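Local coordinates for protein transmembrane oligosaccharyl transferase (Archaeoglobus fulgidus, PDB 3WAJ) that belongs to the STT3 family of membrane-embedded oligosaccharyl transferases, a GT-C-fold protein that carries a zinc ion in its transmembrane part, at residues L152-L157 against D161-E166. Numbering follows the deposited sequence.
Sequences LQRSIL and DHHIWE. With ZN (zinc ion), chain B; SO4 (sulfate ion), chain C.
R154 lies obliquely across the imidazole of H163, and the two make the broader contact between the segments. Its CD comes 3.6 Å from CD2 of H163, and further along NH1 sits over the centre of the ring, 3.8 Å above its plane; guanidinium and ring are tilted 35° apart. The side chain gets there because it runs extended from CG to NE, which carries it from the end of helix 150-153 over to the zinc site. This is the looser, more open side: R154 stays partly exposed, and metal-bound waters and a sulfate lie close by. CD2 of H162 rests against the opposite face of the H163 ring, toward its rim, so the imidazole is flanked on both faces. Its two nitrogens have partners as well: NE2 binds the zinc ion at 2.2 Å, while ND1 gives a hydrogen bond to E166 OE1 one turn on, a His-carboxylate pair that helps fix the ring's rotation. E166 in turn takes a hydrogen bond from the hydroxyl of Y429. This is the metal site of the STT3 family's GT-C domain, built on a D-H-H sequence that runs into the start of helix 163-181, whose first residue is H163: D161 OD2 supplies another ligand, D47 from helix 47-60 completes the protein's share, and waters bind too. H162, between the two zinc ligands, instead donates from NE2 to sulfate O4 at 2.6 Å. Away from the metal lies the tight end, where buried S155 and I164 touch with OG 3.2 Å from CD1, the isoleucine's CG1 being anti to its backbone N (chi1 179°) and the methyl reaching out toward the serine. No direct hydrogen bond joins the segments; a water does that work, donating to R154 O at 2.6 Å and, weakly, to D161 O, and accepting from I164 N.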
# COMPACT_ATOMS: atom_id res chain seq x y z
N LEU A 152 -0.75 -11.96 9.78
CA LEU A 152 -0.54 -11.31 11.08
C LEU A 152 -0.24 -9.81 10.93
O LEU A 152 -0.82 -8.99 11.65
CB LEU A 152 0.60 -12.00 11.85
CG LEU A 152 1.00 -11.36 13.18
CD1 LEU A 152 -0.08 -11.60 14.25
CD2 LEU A 152 2.34 -11.89 13.64
N GLN A 153 0.66 -9.46 10.02
CA GLN A 153 1.07 -8.07 9.86
C GLN A 153 -0.12 -7.15 9.55
O GLN A 153 -0.15 -6.01 10.00
CB GLN A 153 2.16 -7.94 8.80
CG GLN A 153 3.53 -8.37 9.29
CD GLN A 153 4.50 -8.62 8.15
OE1 GLN A 153 4.16 -8.46 6.98
NE2 GLN A 153 5.73 -9.02 8.49
N ARG A 154 -1.10 -7.67 8.82
CA ARG A 154 -2.30 -6.93 8.46
C ARG A 154 -3.47 -7.13 9.43
O ARG A 154 -4.62 -6.83 9.11
CB ARG A 154 -2.70 -7.30 7.04
CG ARG A 154 -1.71 -6.73 6.05
CD ARG A 154 -1.91 -7.19 4.67
NE ARG A 154 -0.82 -6.66 3.87
CZ ARG A 154 -0.72 -6.77 2.54
NH1 ARG A 154 -1.66 -7.41 1.85
NH2 ARG A 154 0.32 -6.24 1.92
N SER A 155 -3.15 -7.60 10.63
CA SER A 155 -4.15 -8.03 11.59
C SER A 155 -3.74 -7.53 12.97
O SER A 155 -4.32 -7.88 14.01
CB SER A 155 -4.20 -9.55 11.57
OG SER A 155 -5.36 -10.03 12.18
N ILE A 156 -2.72 -6.70 12.95
CA ILE A 156 -2.09 -6.12 14.13
C ILE A 156 -2.80 -4.81 14.50
O ILE A 156 -3.47 -4.20 13.66
CB ILE A 156 -0.59 -5.89 13.81
CG1 ILE A 156 0.29 -6.69 14.74
CG2 ILE A 156 -0.20 -4.43 13.79
CD1 ILE A 156 0.05 -8.15 14.60
N LEU A 157 -2.65 -4.38 15.76
CA LEU A 157 -3.10 -3.06 16.21
C LEU A 157 -2.73 -1.99 15.19
O LEU A 157 -1.58 -1.89 14.76
CB LEU A 157 -2.41 -2.72 17.53
CG LEU A 157 -3.05 -2.00 18.72
CD1 LEU A 157 -2.02 -1.07 19.31
CD2 LEU A 157 -4.33 -1.26 18.38
N ASP A 161 -7.15 -2.28 7.84
CA ASP A 161 -7.32 -2.49 6.41
C ASP A 161 -8.27 -3.69 6.26
O ASP A 161 -8.58 -4.36 7.24
CB ASP A 161 -5.95 -2.74 5.75
CG ASP A 161 -5.95 -2.44 4.26
OD1 ASP A 161 -7.04 -2.36 3.64
OD2 ASP A 161 -4.85 -2.29 3.71
N HIS A 162 -8.73 -3.95 5.03
CA HIS A 162 -9.76 -4.95 4.84
C HIS A 162 -9.22 -6.38 4.64
O HIS A 162 -10.00 -7.32 4.49
CB HIS A 162 -10.67 -4.55 3.67
CG HIS A 162 -9.95 -4.36 2.37
ND1 HIS A 162 -10.02 -3.18 1.65
CD2 HIS A 162 -9.14 -5.19 1.66
CE1 HIS A 162 -9.28 -3.30 0.55
NE2 HIS A 162 -8.74 -4.51 0.54
N HIS A 163 -7.90 -6.55 4.63
CA HIS A 163 -7.33 -7.87 4.31
C HIS A 163 -7.65 -8.91 5.39
O HIS A 163 -7.85 -10.09 5.09
CB HIS A 163 -5.81 -7.81 4.01
CG HIS A 163 -5.43 -6.78 3.00
ND1 HIS A 163 -5.76 -6.89 1.66
CD2 HIS A 163 -4.77 -5.59 3.11
CE1 HIS A 163 -5.32 -5.83 1.00
NE2 HIS A 163 -4.70 -5.04 1.87
N ILE A 164 -7.68 -8.50 6.66
CA ILE A 164 -8.09 -9.44 7.69
C ILE A 164 -9.53 -9.87 7.45
O ILE A 164 -9.87 -11.03 7.65
CB ILE A 164 -7.88 -8.91 9.15
CG1 ILE A 164 -8.35 -9.95 10.17
CG2 ILE A 164 -8.61 -7.59 9.37
CD1 ILE A 164 -7.51 -11.22 10.19
N TRP A 165 -10.35 -8.96 6.95
CA TRP A 165 -11.77 -9.25 6.77
C TRP A 165 -12.07 -10.07 5.53
O TRP A 165 -13.08 -10.78 5.48
CB TRP A 165 -12.59 -7.96 6.79
CG TRP A 165 -12.42 -7.25 8.11
CD1 TRP A 165 -11.70 -6.10 8.34
CD2 TRP A 165 -12.96 -7.65 9.37
NE1 TRP A 165 -11.78 -5.76 9.66
CE2 TRP A 165 -12.54 -6.69 10.32
CE3 TRP A 165 -13.76 -8.71 9.79
CZ2 TRP A 165 -12.90 -6.78 11.68
CZ3 TRP A 165 -14.11 -8.80 11.13
CH2 TRP A 165 -13.68 -7.84 12.06
N GLU A 166 -11.21 -9.97 4.52
CA GLU A 166 -11.27 -10.90 3.41
C GLU A 166 -11.10 -12.30 3.97
O GLU A 166 -11.90 -13.18 3.70
CB GLU A 166 -10.14 -10.63 2.42
CG GLU A 166 -10.28 -9.38 1.61
CD GLU A 166 -9.09 -9.17 0.72
OE1 GLU A 166 -8.35 -8.18 0.94
OE2 GLU A 166 -8.86 -10.01 -0.19
ZN ZN B . -4.20 -2.94 1.71
S SO4 C . -6.79 -3.88 -2.48
O1 SO4 C . -6.82 -2.58 -1.81
O2 SO4 C . -7.24 -3.69 -3.87
O3 SO4 C . -5.42 -4.39 -2.45
O4 SO4 C . -7.67 -4.86 -1.84
O HOH W 1 -6.13 -5.94 7.22
O HOH W 2 -6.29 -2.17 1.24
O HOH W 3 -3.46 -3.37 -0.66
O HOH W 4 -2.27 -1.97 1.84